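PDB 3HC1: uncharacterized HDOD domain protein from Geobacter sulfurreducens, which is of unknown biological function but holds two iron(III) ions and probably belongs with the metal-dependent phosphohydrolases through its HDOD domain. Local coordinates for residues A[43-48]-A[93-98]; A[135-140]-A[272-277]; A[154-159]-A[247-252]; A[169-174]-A[179-184]; A[230-235]-A[267-272]. All blocks are in the same frame, centred on the assembly; numbering follows the deposited sequence.

Interaction 1 of 5, residues A[43-48]-A[93-98]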
# COMPACT_ATOMS: atom_id res chain seq x y z
N PRO A 43 -2.64 -9.67 19.74
CA PRO A 43 -3.85 -8.95 20.20
C PRO A 43 -3.74 -8.26 21.59
O PRO A 43 -4.51 -7.35 21.89
CB PRO A 43 -4.93 -10.05 20.24
CG PRO A 43 -4.21 -11.39 19.95
CD PRO A 43 -2.74 -11.12 19.99
N ASP A 44 -2.78 -8.69 22.42
CA ASP A 44 -2.73 -8.27 23.83
C ASP A 44 -1.61 -7.29 24.15
O ASP A 44 -1.00 -7.38 25.22
CB ASP A 44 -2.62 -9.50 24.74
CG ASP A 44 -3.64 -10.57 24.40
OD1 ASP A 44 -4.84 -10.23 24.25
OD2 ASP A 44 -3.24 -11.75 24.25
N VAL A 45 -1.34 -6.36 23.24
CA VAL A 45 -0.42 -5.26 23.54
C VAL A 45 -1.20 -4.12 24.24
O VAL A 45 -2.37 -3.87 23.93
CB VAL A 45 0.29 -4.77 22.27
CG1 VAL A 45 1.26 -3.65 22.60
CG2 VAL A 45 1.00 -5.95 21.58
N ALA A 46 -0.56 -3.48 25.21
CA ALA A 46 -1.16 -2.40 25.97
C ALA A 46 -1.23 -1.14 25.12
O ALA A 46 -0.21 -0.67 24.61
CB ALA A 46 -0.37 -2.13 27.25
N ILE A 47 -2.44 -0.58 24.98
CA ILE A 47 -2.66 0.57 24.10
C ILE A 47 -1.80 1.76 24.54
O ILE A 47 -1.21 2.45 23.70
CB ILE A 47 -4.20 0.90 23.96
CG1 ILE A 47 -4.47 1.82 22.76
CG2 ILE A 47 -4.79 1.48 25.26
CD1 ILE A 47 -5.94 1.90 22.38
N ASP A 48 -1.69 1.96 25.85
CA ASP A 48 -0.92 3.07 26.40
C ASP A 48 0.55 2.96 26.11
O ASP A 48 1.22 3.98 26.03
CB ASP A 48 -1.16 3.19 27.90
CG ASP A 48 -2.58 3.57 28.22
OD1 ASP A 48 -3.10 4.50 27.55
OD2 ASP A 48 -3.18 2.93 29.10
N LEU A 93 -6.87 0.38 15.06
CA LEU A 93 -6.95 1.63 14.32
C LEU A 93 -5.86 2.63 14.78
O LEU A 93 -5.36 3.42 13.97
CB LEU A 93 -8.34 2.24 14.37
CG LEU A 93 -9.44 1.48 13.60
CD1 LEU A 93 -10.85 1.98 13.95
CD2 LEU A 93 -9.20 1.55 12.10
N LEU A 94 -5.46 2.58 16.06
CA LEU A 94 -4.35 3.44 16.48
C LEU A 94 -3.00 3.04 15.81
O LEU A 94 -2.29 3.92 15.34
CB LEU A 94 -4.20 3.51 17.99
CG LEU A 94 -3.16 4.49 18.56
CD1 LEU A 94 -3.50 5.91 18.20
CD2 LEU A 94 -3.05 4.31 20.08
N ARG A 95 -2.66 1.75 15.82
CA ARG A 95 -1.48 1.22 15.10
C ARG A 95 -1.54 1.65 13.63
O ARG A 95 -0.55 2.08 13.05
CB ARG A 95 -1.41 -0.32 15.16
CG ARG A 95 -0.94 -0.99 16.50
CD ARG A 95 -1.44 -2.46 16.53
NE ARG A 95 -0.71 -3.31 17.46
CZ ARG A 95 -1.11 -4.50 17.91
NH1 ARG A 95 -2.26 -5.06 17.51
NH2 ARG A 95 -0.36 -5.16 18.78
N GLU A 96 -2.72 1.52 13.03
CA GLU A 96 -2.93 1.89 11.65
C GLU A 96 -2.71 3.35 11.41
O GLU A 96 -2.07 3.72 10.45
CB GLU A 96 -4.37 1.58 11.23
CG GLU A 96 -4.60 1.71 9.76
CD GLU A 96 -5.98 1.25 9.34
OE1 GLU A 96 -6.27 0.03 9.48
OE2 GLU A 96 -6.76 2.10 8.85
N ALA A 97 -3.26 4.20 12.26
CA ALA A 97 -3.13 5.65 12.11
C ALA A 97 -1.66 6.09 12.31
O ALA A 97 -1.15 6.95 11.57
CB ALA A 97 -4.06 6.38 13.09
N ILE A 98 -1.01 5.53 13.33
CA ILE A 98 0.41 5.85 13.60
C ILE A 98 1.31 5.42 12.41
O ILE A 98 2.17 6.19 11.93
CB ILE A 98 0.91 5.20 14.94
CG1 ILE A 98 0.19 5.86 16.14
CG2 ILE A 98 2.40 5.41 15.09
CD1 ILE A 98 0.55 5.26 17.49
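Arg95, Leu94 and Ile47 bury most of the surface here, with Val45 closing the contact at the arginine tip. The Arg95 chain leaves with CG anti to the carbonyl carbon (chi1 -76°) and runs out extended from CG to NE, so that a residue set on the flank of helix 82-108 still reaches the loop ahead of helix 47-54. At its far end NH2 meets the methyl CG2 of Val45 at 3.2 Å. This methyl lies at the rim of the guanidinium, close to its plane, and CB of Val45 follows at 3.6 Å from the same NH2. The fit is tight. NH2 also donates to the backbone O of Asp42, which helps to hold the group in place, while NH1 makes a long, weak ion pair with Asp92. Two residues on, at the start of helix 47-54, the contact becomes purely apolar: Ile47 CG1 touches Leu94 CD2 at 3.9 Å, the two side chains crossing at about a right angle. Both also rest on Val86 of helix 82-108, and Leu94 reaches Val64 of helix 58-69. Ala46 is the N-cap of helix 47-54, so the isoleucine sits in the first turn. The arrangement is that of a loop and helix start laid against a long helix, within the all-helical HDOD domain and away from the iron site.

Interaction 2 of 5, residues A[135-140]-A[272-277]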
# COMPACT_ATOMS: atom_id res chain seq x y z
N GLU A 135 -12.06 -6.73 5.29
CA GLU A 135 -13.26 -6.66 6.12
C GLU A 135 -14.45 -7.40 5.51
O GLU A 135 -15.08 -8.22 6.18
CB GLU A 135 -13.58 -5.19 6.46
CG GLU A 135 -12.47 -4.56 7.32
CD GLU A 135 -12.58 -3.04 7.48
OE1 GLU A 135 -13.19 -2.36 6.64
OE2 GLU A 135 -12.02 -2.54 8.47
N ARG A 136 -14.73 -7.17 4.22
CA ARG A 136 -15.89 -7.80 3.59
C ARG A 136 -15.76 -9.30 3.37
O ARG A 136 -16.77 -9.99 3.19
CB ARG A 136 -16.22 -7.15 2.22
CG ARG A 136 -16.59 -5.71 2.28
CD ARG A 136 -17.86 -5.42 3.06
NE ARG A 136 -18.01 -3.97 3.13
CZ ARG A 136 -17.46 -3.17 4.04
NH1 ARG A 136 -16.74 -3.65 5.05
NH2 ARG A 136 -17.64 -1.86 3.94
N THR A 137 -14.54 -9.82 3.39
CA THR A 137 -14.33 -11.23 3.15
C THR A 137 -14.04 -11.96 4.45
O THR A 137 -13.74 -13.15 4.45
CB THR A 137 -13.20 -11.43 2.11
OG1 THR A 137 -11.96 -10.88 2.62
CG2 THR A 137 -13.57 -10.80 0.74
N GLY A 138 -14.08 -11.23 5.57
CA GLY A 138 -13.89 -11.80 6.91
C GLY A 138 -12.46 -12.12 7.29
O GLY A 138 -12.21 -12.95 8.19
N PHE A 139 -11.49 -11.45 6.65
CA PHE A 139 -10.09 -11.70 6.95
C PHE A 139 -9.82 -11.17 8.37
O PHE A 139 -10.19 -10.06 8.71
CB PHE A 139 -9.17 -11.05 5.90
CG PHE A 139 -7.75 -11.39 6.07
CD1 PHE A 139 -7.25 -12.60 5.62
CD2 PHE A 139 -6.88 -10.53 6.71
CE1 PHE A 139 -5.91 -12.92 5.80
CE2 PHE A 139 -5.54 -10.86 6.90
CZ PHE A 139 -5.06 -12.05 6.44
N LEU A 140 -9.23 -12.01 9.22
CA LEU A 140 -9.13 -11.71 10.67
C LEU A 140 -8.25 -10.52 11.16
O LEU A 140 -8.52 -9.90 12.21
CB LEU A 140 -8.74 -13.01 11.43
CG LEU A 140 -9.92 -13.99 11.62
CD1 LEU A 140 -9.56 -15.19 12.57
CD2 LEU A 140 -11.16 -13.27 12.16
N ARG A 272 -9.74 -19.81 -1.73
CA ARG A 272 -8.87 -20.94 -1.42
C ARG A 272 -8.11 -20.68 -0.09
O ARG A 272 -7.81 -21.63 0.63
CB ARG A 272 -7.91 -21.24 -2.58
CG ARG A 272 -6.55 -20.57 -2.45
CD ARG A 272 -5.68 -20.67 -3.69
NE ARG A 272 -4.39 -19.96 -3.49
CZ ARG A 272 -3.58 -19.57 -4.49
NH1 ARG A 272 -3.92 -19.77 -5.75
NH2 ARG A 272 -2.41 -18.94 -4.22
N SER A 273 -7.80 -19.41 0.23
CA SER A 273 -7.05 -19.06 1.45
C SER A 273 -7.94 -19.06 2.72
O SER A 273 -7.46 -19.33 3.82
CB SER A 273 -6.35 -17.69 1.31
OG SER A 273 -5.56 -17.56 0.13
N LEU A 274 -9.20 -18.72 2.55
CA LEU A 274 -10.16 -18.55 3.63
C LEU A 274 -11.31 -19.52 3.36
O LEU A 274 -12.35 -19.13 2.84
CB LEU A 274 -10.67 -17.10 3.67
CG LEU A 274 -9.59 -16.00 3.78
CD1 LEU A 274 -10.19 -14.56 3.70
CD2 LEU A 274 -8.74 -16.19 5.05
N GLY A 275 -11.10 -20.79 3.73
CA GLY A 275 -12.06 -21.88 3.44
C GLY A 275 -13.51 -21.62 3.86
O GLY A 275 -14.46 -22.04 3.16
N GLY A 276 -13.69 -20.93 4.99
CA GLY A 276 -15.02 -20.61 5.52
C GLY A 276 -15.66 -19.30 5.04
O GLY A 276 -16.84 -19.07 5.28
N SER A 277 -14.89 -18.44 4.36
CA SER A 277 -15.41 -17.11 3.98
C SER A 277 -16.45 -17.14 2.85
O SER A 277 -16.24 -17.73 1.77
CB SER A 277 -14.28 -16.13 3.63
OG SER A 277 -13.76 -16.35 2.34
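Phe139 has CG anti to its backbone nitrogen (chi1 -174°), whereas Leu274 has CG anti to the carbonyl carbon (chi1 -55°); these settings bring the ring edge of the one to the branched tip of the other. Leu274 CD2 lies 3.9 Å from Phe139 CD1, near the ring plane, and Leu274 CD1 stands 4.0 Å from the same ring carbon, the two side chains crossing at about a right angle. Leu274 CD1 also comes to 3.9 Å from the carbonyl O of Thr137. That oxygen is packed closely from a second residue, Ser277, whose CB approaches to 3.1 Å. The contact thus joins two helix ends: helix 116-136 finishes in a Schellman motif, with Gly138 taking the positive phi, and helix 266-273 runs into a type I beta turn from Leu274 to Ser277. Within this turn Leu274 O accepts twice, from Ser277 N at 3.0 Å and from Ser277 OG at 3.2 Å, the hydroxyl lying in the carbonyl plane on a lone pair. With an alanine here CB could still press on Thr137 O, but without the hydroxyl Leu274 O would keep the backbone N as its one donor within the turn, and the turn would probably be held less firmly. Thr137 OG1 bonds back to Ile133 O in helix 116-136, and the Phe139 ring packs against Ala229 and Ile230 of helix 229-243.

Interaction 3 of 5, residues A[154-159]-A[247-252]. With FE (Fe (III) ion), chain C; FE (Fe (III) ion), chain B.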
# COMPACT_ATOMS: atom_id res chain seq x y z
N VAL A 154 6.35 0.70 -2.72
CA VAL A 154 7.52 1.37 -2.11
C VAL A 154 8.74 1.35 -3.07
O VAL A 154 9.55 2.25 -3.04
CB VAL A 154 7.84 0.75 -0.72
CG1 VAL A 154 8.40 -0.69 -0.86
CG2 VAL A 154 8.77 1.60 0.02
N GLY A 155 8.81 0.37 -3.96
CA GLY A 155 9.84 0.37 -5.00
C GLY A 155 9.80 1.51 -6.00
O GLY A 155 10.86 1.91 -6.48
N GLU A 156 8.60 1.98 -6.35
CA GLU A 156 8.43 3.15 -7.25
C GLU A 156 8.83 4.40 -6.52
O GLU A 156 9.37 5.32 -7.13
CB GLU A 156 6.98 3.35 -7.73
CG GLU A 156 6.39 2.31 -8.58
CD GLU A 156 6.92 2.32 -10.01
OE1 GLU A 156 8.14 2.30 -10.18
OE2 GLU A 156 6.10 2.35 -10.95
N VAL A 157 8.60 4.44 -5.21
CA VAL A 157 9.05 5.53 -4.41
C VAL A 157 10.56 5.58 -4.46
O VAL A 157 11.15 6.62 -4.68
CB VAL A 157 8.57 5.45 -2.93
CG1 VAL A 157 9.25 6.54 -2.10
CG2 VAL A 157 7.07 5.65 -2.89
N PHE A 158 11.19 4.42 -4.31
CA PHE A 158 12.63 4.37 -4.40
C PHE A 158 13.17 4.82 -5.73
O PHE A 158 14.10 5.60 -5.78
CB PHE A 158 13.13 2.94 -4.13
CG PHE A 158 14.60 2.80 -4.32
CD1 PHE A 158 15.45 3.18 -3.31
CD2 PHE A 158 15.12 2.36 -5.53
CE1 PHE A 158 16.81 3.07 -3.48
CE2 PHE A 158 16.48 2.27 -5.69
CZ PHE A 158 17.31 2.63 -4.67
N ILE A 159 12.64 4.26 -6.83
CA ILE A 159 13.18 4.59 -8.14
C ILE A 159 12.95 6.09 -8.43
O ILE A 159 13.84 6.75 -9.00
CB ILE A 159 12.54 3.74 -9.24
CG1 ILE A 159 12.83 2.24 -8.99
CG2 ILE A 159 13.00 4.14 -10.63
CD1 ILE A 159 12.08 1.37 -9.95
N GLY A 247 -4.61 6.09 -9.54
CA GLY A 247 -3.33 5.48 -9.88
C GLY A 247 -2.56 6.16 -10.99
O GLY A 247 -2.92 7.27 -11.49
N PHE A 248 -1.47 5.52 -11.37
CA PHE A 248 -0.57 6.14 -12.36
C PHE A 248 0.16 5.13 -13.19
O PHE A 248 0.87 5.51 -14.10
CB PHE A 248 0.48 7.04 -11.64
CG PHE A 248 1.43 6.26 -10.74
CD1 PHE A 248 1.03 5.91 -9.48
CD2 PHE A 248 2.69 5.83 -11.20
CE1 PHE A 248 1.88 5.13 -8.63
CE2 PHE A 248 3.53 5.08 -10.38
CZ PHE A 248 3.13 4.73 -9.10
N GLU A 249 0.12 3.84 -12.82
CA GLU A 249 1.04 2.89 -13.40
C GLU A 249 0.58 2.41 -14.76
O GLU A 249 1.34 1.77 -15.45
CB GLU A 249 1.24 1.69 -12.45
CG GLU A 249 1.96 2.08 -11.16
CD GLU A 249 1.71 1.08 -10.09
OE1 GLU A 249 0.60 1.08 -9.56
OE2 GLU A 249 2.60 0.26 -9.83
N GLY A 250 -0.65 2.70 -15.15
CA GLY A 250 -1.16 2.37 -16.49
C GLY A 250 -1.73 0.97 -16.58
O GLY A 250 -1.61 0.16 -15.66
N HIS A 251 -2.41 0.69 -17.69
CA HIS A 251 -3.16 -0.59 -17.82
C HIS A 251 -3.49 -0.77 -19.26
O HIS A 251 -3.79 0.18 -19.95
CB HIS A 251 -4.46 -0.53 -17.01
CG HIS A 251 -5.09 -1.87 -16.75
ND1 HIS A 251 -5.73 -2.59 -17.73
CD2 HIS A 251 -5.24 -2.58 -15.60
CE1 HIS A 251 -6.19 -3.72 -17.21
NE2 HIS A 251 -5.89 -3.74 -15.93
N LYS A 252 -3.43 -2.02 -19.71
CA LYS A 252 -3.88 -2.33 -21.05
C LYS A 252 -5.36 -2.07 -21.20
O LYS A 252 -6.10 -2.07 -20.22
CB LYS A 252 -3.53 -3.78 -21.43
CG LYS A 252 -4.34 -4.88 -20.76
CD LYS A 252 -3.65 -6.24 -20.90
CE LYS A 252 -4.58 -7.41 -20.56
NZ LYS A 252 -5.46 -7.12 -19.39
FE FE C . 0.30 0.21 -7.52
FE FE B . 2.92 -1.55 -8.53
O HOH W 1 1.07 -1.51 -8.14
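Glu249, which reaches toward Glu156 from the loop after helix 229-243, leaves its backbone with CG anti to the carbonyl carbon (chi1 -67°) and extends beyond CG to the metal centre. From CB the chain passes to CG, which lies 3.4 Å above one face of the neighbouring Phe248 ring, offset toward the rim, and 4.2 Å from OE2 of Glu156. CD then splits the carboxylate between two iron(III) ions. OE1 binds the iron of chain C at 2.2 Å, and OE2 binds the iron of chain B, also at 2.2 Å. A water also joins the pair, 2.0 Å from the first ion and 1.9 Å from the second. This is a carboxylate-bridged di-iron site of the HD superfamily: the H...HD...D residues His122, His152, Asp153 and Asp238 bind the chain C iron, while His193, His217 and His218 join Asp153, which serves both ions, at the chain B iron. Glu156, on helix 154-162, is bent at chi2, and its OE2 comes to 3.8 Å from Phe248 CE2, with carboxylate and ring planes 32° apart. The same OE2 lies 4.2 Å from OE2 of Glu249, the two carboxylates turned 50° to each other and not in contact. Phe248 lies against both acids, and its ring meets that of His122 edge-to-face. Further along the loop, His251 spans between the backbone O of Lys252, to which ND1 donates, and the carboxylate of Glu239.

Interaction 4 of 5, residues A[169-174]-A[179-184]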
# COMPACT_ATOMS: atom_id res chain seq x y z
N GLN A 169 13.13 8.36 -17.80
CA GLN A 169 13.01 7.60 -19.04
C GLN A 169 11.87 6.57 -19.02
O GLN A 169 11.26 6.26 -20.07
CB GLN A 169 14.34 6.87 -19.35
N VAL A 170 11.62 5.98 -17.85
CA VAL A 170 10.48 5.10 -17.70
C VAL A 170 9.22 5.93 -18.00
O VAL A 170 8.37 5.49 -18.76
CB VAL A 170 10.41 4.42 -16.29
CG1 VAL A 170 9.07 3.75 -16.10
CG2 VAL A 170 11.60 3.44 -16.07
N VAL A 171 9.13 7.12 -17.41
CA VAL A 171 7.94 7.96 -17.55
C VAL A 171 7.64 8.33 -18.99
O VAL A 171 6.47 8.33 -19.40
CB VAL A 171 8.04 9.28 -16.81
CG1 VAL A 171 6.99 10.29 -17.39
CG2 VAL A 171 7.83 9.08 -15.33
N THR A 172 8.69 8.65 -19.75
CA THR A 172 8.54 9.16 -21.11
C THR A 172 8.29 7.97 -22.05
O THR A 172 7.49 8.09 -22.96
CB THR A 172 9.75 10.10 -21.54
OG1 THR A 172 10.92 9.31 -21.77
CG2 THR A 172 10.06 11.17 -20.46
N LEU A 173 8.91 6.83 -21.80
CA LEU A 173 8.53 5.58 -22.50
C LEU A 173 7.08 5.17 -22.26
O LEU A 173 6.40 4.70 -23.17
CB LEU A 173 9.45 4.44 -22.09
CG LEU A 173 9.14 3.07 -22.68
CD1 LEU A 173 9.11 3.12 -24.21
CD2 LEU A 173 10.13 2.05 -22.20
N VAL A 174 6.60 5.36 -21.03
CA VAL A 174 5.19 5.08 -20.72
C VAL A 174 4.29 6.08 -21.48
O VAL A 174 3.39 5.67 -22.23
CB VAL A 174 4.91 5.15 -19.18
CG1 VAL A 174 3.38 5.19 -18.90
CG2 VAL A 174 5.59 3.96 -18.45
N ILE A 179 2.54 1.89 -22.56
CA ILE A 179 2.71 0.61 -21.86
C ILE A 179 2.65 0.92 -20.36
O ILE A 179 2.62 2.11 -20.01
CB ILE A 179 4.03 -0.12 -22.26
CG1 ILE A 179 5.28 0.63 -21.79
CG2 ILE A 179 4.08 -0.26 -23.79
CD1 ILE A 179 6.58 -0.03 -22.23
N THR A 180 2.62 -0.12 -19.52
CA THR A 180 2.58 0.06 -18.06
C THR A 180 3.97 0.42 -17.54
O THR A 180 5.00 0.18 -18.19
CB THR A 180 2.05 -1.14 -17.26
OG1 THR A 180 2.98 -2.23 -17.31
CG2 THR A 180 0.65 -1.61 -17.69
N PHE A 181 4.01 1.00 -16.36
CA PHE A 181 5.28 1.36 -15.74
C PHE A 181 6.09 0.11 -15.54
O PHE A 181 7.27 0.11 -15.81
CB PHE A 181 5.03 2.07 -14.42
CG PHE A 181 4.99 3.57 -14.56
CD1 PHE A 181 3.94 4.20 -15.22
CD2 PHE A 181 5.98 4.35 -14.00
CE1 PHE A 181 3.88 5.59 -15.34
CE2 PHE A 181 5.95 5.74 -14.12
CZ PHE A 181 4.89 6.35 -14.76
N GLY A 182 5.46 -0.97 -15.08
CA GLY A 182 6.15 -2.22 -14.87
C GLY A 182 6.80 -2.74 -16.17
O GLY A 182 7.92 -3.28 -16.13
N GLN A 183 6.10 -2.60 -17.29
CA GLN A 183 6.63 -2.97 -18.60
C GLN A 183 7.81 -2.06 -18.99
O GLN A 183 8.88 -2.53 -19.34
CB GLN A 183 5.51 -2.90 -19.65
CG GLN A 183 4.42 -3.96 -19.48
CD GLN A 183 3.28 -3.78 -20.49
OE1 GLN A 183 2.66 -2.71 -20.56
NE2 GLN A 183 3.04 -4.80 -21.29
N ALA A 184 7.62 -0.75 -18.90
CA ALA A 184 8.68 0.20 -19.18
C ALA A 184 9.93 -0.10 -18.31
O ALA A 184 11.05 -0.15 -18.82
CB ALA A 184 8.22 1.57 -18.93
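Val174 and Phe181 meet at the closed end of a helical hairpin, in which helix 164-177 turns through a short loop into helix 181-189. Val174 carries much of the contact. With CG1 anti to its backbone N and CG2 beside it (chi1 167°), its two methyls fork over different neighbours. CG2 sits over one face of the Phe181 ring, 4.0 Å from the centroid and 24° off the normal, a CH-pi contact, and also touches Ala184 CB at 3.6 Å. CG1 meets Phe181 CE1, likewise at 3.6 Å. One turn earlier Val170 CG1 presses on Ala184 CB at 3.7 Å and leans obliquely on the Phe181 ring, as does Val171 CG2. Leu173 closes the other flank, its CD2 at 3.8 Å from Ala184 CB and its CG at 4.0 Å from Ile179 CD1. Ala184 thus lies in a pocket of Val170, Leu173 and Val174, its small CB letting the helices come close. The start of helix 181-189 is held by a capping box: Gln183 N donates to Thr180 OG1 at 3.1 Å, and Thr180 N donates to Gln183 OE1 at 2.8 Å in a straight bond. Beyond the hairpin, Phe181 stacks edge-to-face on Phe248 and bonds through its backbone to Glu249, an iron ligand, so the hairpin backs the metal-binding loop. Leu114 covers Val171 and Phe181, and Phe189, further along helix 181-189, packs on Val170.

Interaction 5 of 5, residues A[230-235]-A[267-272]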
# COMPACT_ATOMS: atom_id res chain seq x y z
N ILE A 230 -3.57 -11.88 1.58
CA ILE A 230 -3.13 -10.49 1.62
C ILE A 230 -2.69 -10.00 0.25
O ILE A 230 -3.10 -8.94 -0.18
CB ILE A 230 -2.03 -10.23 2.70
CG1 ILE A 230 -2.60 -10.51 4.12
CG2 ILE A 230 -1.56 -8.79 2.61
CD1 ILE A 230 -1.57 -10.58 5.25
N VAL A 231 -1.84 -10.78 -0.43
CA VAL A 231 -1.32 -10.41 -1.72
C VAL A 231 -2.49 -10.26 -2.70
O VAL A 231 -2.56 -9.29 -3.45
CB VAL A 231 -0.35 -11.45 -2.34
CG1 VAL A 231 0.28 -10.81 -3.61
CG2 VAL A 231 0.73 -11.90 -1.35
N ALA A 232 -3.40 -11.24 -2.67
CA ALA A 232 -4.56 -11.23 -3.54
C ALA A 232 -5.38 -9.95 -3.33
O ALA A 232 -5.79 -9.31 -4.31
CB ALA A 232 -5.39 -12.50 -3.32
N MSE A 233 -5.55 -9.54 -2.05
CA MSE A 233 -6.29 -8.33 -1.69
C MSE A 233 -5.66 -7.06 -2.23
O MSE A 233 -6.34 -6.16 -2.78
CB MSE A 233 -6.54 -8.27 -0.13
CG MSE A 233 -7.67 -9.28 0.22
SE MSE A 233 -7.67 -9.54 2.11
CE MSE A 233 -8.58 -11.26 1.94
N VAL A 234 -4.35 -6.99 -2.07
CA VAL A 234 -3.60 -5.79 -2.50
C VAL A 234 -3.49 -5.79 -4.02
O VAL A 234 -3.59 -4.70 -4.64
CB VAL A 234 -2.21 -5.73 -1.82
CG1 VAL A 234 -1.22 -4.64 -2.48
CG2 VAL A 234 -2.37 -5.55 -0.27
N ALA A 235 -3.27 -6.95 -4.65
CA ALA A 235 -3.23 -6.97 -6.13
C ALA A 235 -4.54 -6.49 -6.69
O ALA A 235 -4.53 -5.70 -7.64
CB ALA A 235 -2.90 -8.36 -6.75
N TRP A 267 -10.20 -13.20 -6.40
CA TRP A 267 -11.39 -13.66 -5.69
C TRP A 267 -11.27 -15.15 -5.39
O TRP A 267 -11.49 -15.54 -4.27
CB TRP A 267 -12.70 -13.35 -6.42
CG TRP A 267 -12.92 -11.94 -6.60
CD1 TRP A 267 -13.04 -11.27 -7.78
CD2 TRP A 267 -12.99 -10.95 -5.57
NE1 TRP A 267 -13.21 -9.93 -7.55
CE2 TRP A 267 -13.19 -9.71 -6.19
CE3 TRP A 267 -12.99 -11.01 -4.16
CZ2 TRP A 267 -13.35 -8.51 -5.47
CZ3 TRP A 267 -13.11 -9.84 -3.45
CH2 TRP A 267 -13.28 -8.60 -4.09
N GLY A 268 -10.88 -15.96 -6.38
CA GLY A 268 -10.56 -17.36 -6.15
C GLY A 268 -9.41 -17.61 -5.16
O GLY A 268 -9.46 -18.55 -4.36
N VAL A 269 -8.40 -16.75 -5.17
CA VAL A 269 -7.25 -16.93 -4.28
C VAL A 269 -7.67 -16.70 -2.83
O VAL A 269 -7.29 -17.49 -1.90
CB VAL A 269 -6.06 -16.05 -4.75
CG1 VAL A 269 -4.92 -16.03 -3.71
CG2 VAL A 269 -5.55 -16.63 -6.10
N ILE A 270 -8.52 -15.69 -2.64
CA ILE A 270 -9.06 -15.37 -1.31
C ILE A 270 -9.91 -16.55 -0.83
O ILE A 270 -9.69 -16.99 0.30
CB ILE A 270 -9.88 -14.06 -1.32
CG1 ILE A 270 -8.96 -12.89 -1.61
CG2 ILE A 270 -10.60 -13.83 0.04
CD1 ILE A 270 -9.65 -11.59 -1.95
N ARG A 271 -10.81 -17.09 -1.67
CA ARG A 271 -11.60 -18.27 -1.28
C ARG A 271 -10.78 -19.52 -0.96
O ARG A 271 -11.14 -20.26 -0.06
CB ARG A 271 -12.61 -18.71 -2.36
CG ARG A 271 -13.74 -17.79 -2.52
CD ARG A 271 -14.96 -18.42 -3.20
NE ARG A 271 -16.01 -17.41 -3.11
CZ ARG A 271 -16.21 -16.42 -3.98
NH1 ARG A 271 -15.49 -16.33 -5.09
NH2 ARG A 271 -17.18 -15.54 -3.74
N ARG A 272 -9.74 -19.81 -1.73
CA ARG A 272 -8.87 -20.94 -1.42
C ARG A 272 -8.11 -20.68 -0.09
O ARG A 272 -7.81 -21.63 0.63
CB ARG A 272 -7.91 -21.24 -2.58
CG ARG A 272 -6.55 -20.57 -2.45
CD ARG A 272 -5.68 -20.67 -3.69
NE ARG A 272 -4.39 -19.96 -3.49
CZ ARG A 272 -3.58 -19.57 -4.49
NH1 ARG A 272 -3.92 -19.77 -5.75
NH2 ARG A 272 -2.41 -18.94 -4.22
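Ala232 and Met233 of helix 229-243 pack against Val269 and Ile270 of helix 266-273, the short segments running nearly antiparallel (157°) with their axes 8.7 Å apart. The tight part is small and wholly apolar. Ala232 CB meets Val269 CG1 at 3.6 Å and Ile270 CG1 at 4.0 Å, the alanine having little bulk to hold the helices apart. Beside it Ile270, with CG1 anti to the carbonyl carbon (chi1 -66°), crosses Met233, a selenomethionine, at about a right angle. Ile270 CD1 touches Met233 CG at 3.7 Å, and the Met233 CE methyl at the end of the extended chain rests on Ile270 CG2 at 3.8 Å. Cutting Ile270 back to an alanine is likely to open a gap beside Ala232 and leave the end of the Met233 chain less firmly held. On the outer side of helix 266-273 nothing of segment 230-235 is met: Gly268 is exposed, and Arg271 has other partners, a salt bridge to Glu281 and a cation-pi contact with Phe279. Arg272 spreads its guanidinium over Val269 CG1, and its NE donates a hydrogen bond to Lys226 O. Inward, other helices enclose the contact. Met233 packs on Ile133 and Ala134 of helix 116-136 and on Val145 of helix 142-150, Trp267 also reaches Ile133, and Ile230 meets Phe209 and Thr213 of helix 208-216.

Overall arrangement
From the N terminus, interaction 1 closes first, bringing residues 93-98 back to the loop at 43-48, and it is complete before any other begins. Interaction 2 opens at 135-140 and shuts only at 272-277, so interactions 3, 4 and 5 all nest inside its loop. Interaction 3 spans 154-159 to 247-252 and encloses the short hairpin of interaction 4; these two touch where the metal-binding loop meets the start of helix 181-189. Interaction 5 crosses interaction 3, since 230-235 lies within its loop and 267-272 beyond it. Interactions 2 and 5 share Arg272 and pack together through Met233, tying helices 116-136, 229-243 and 266-273.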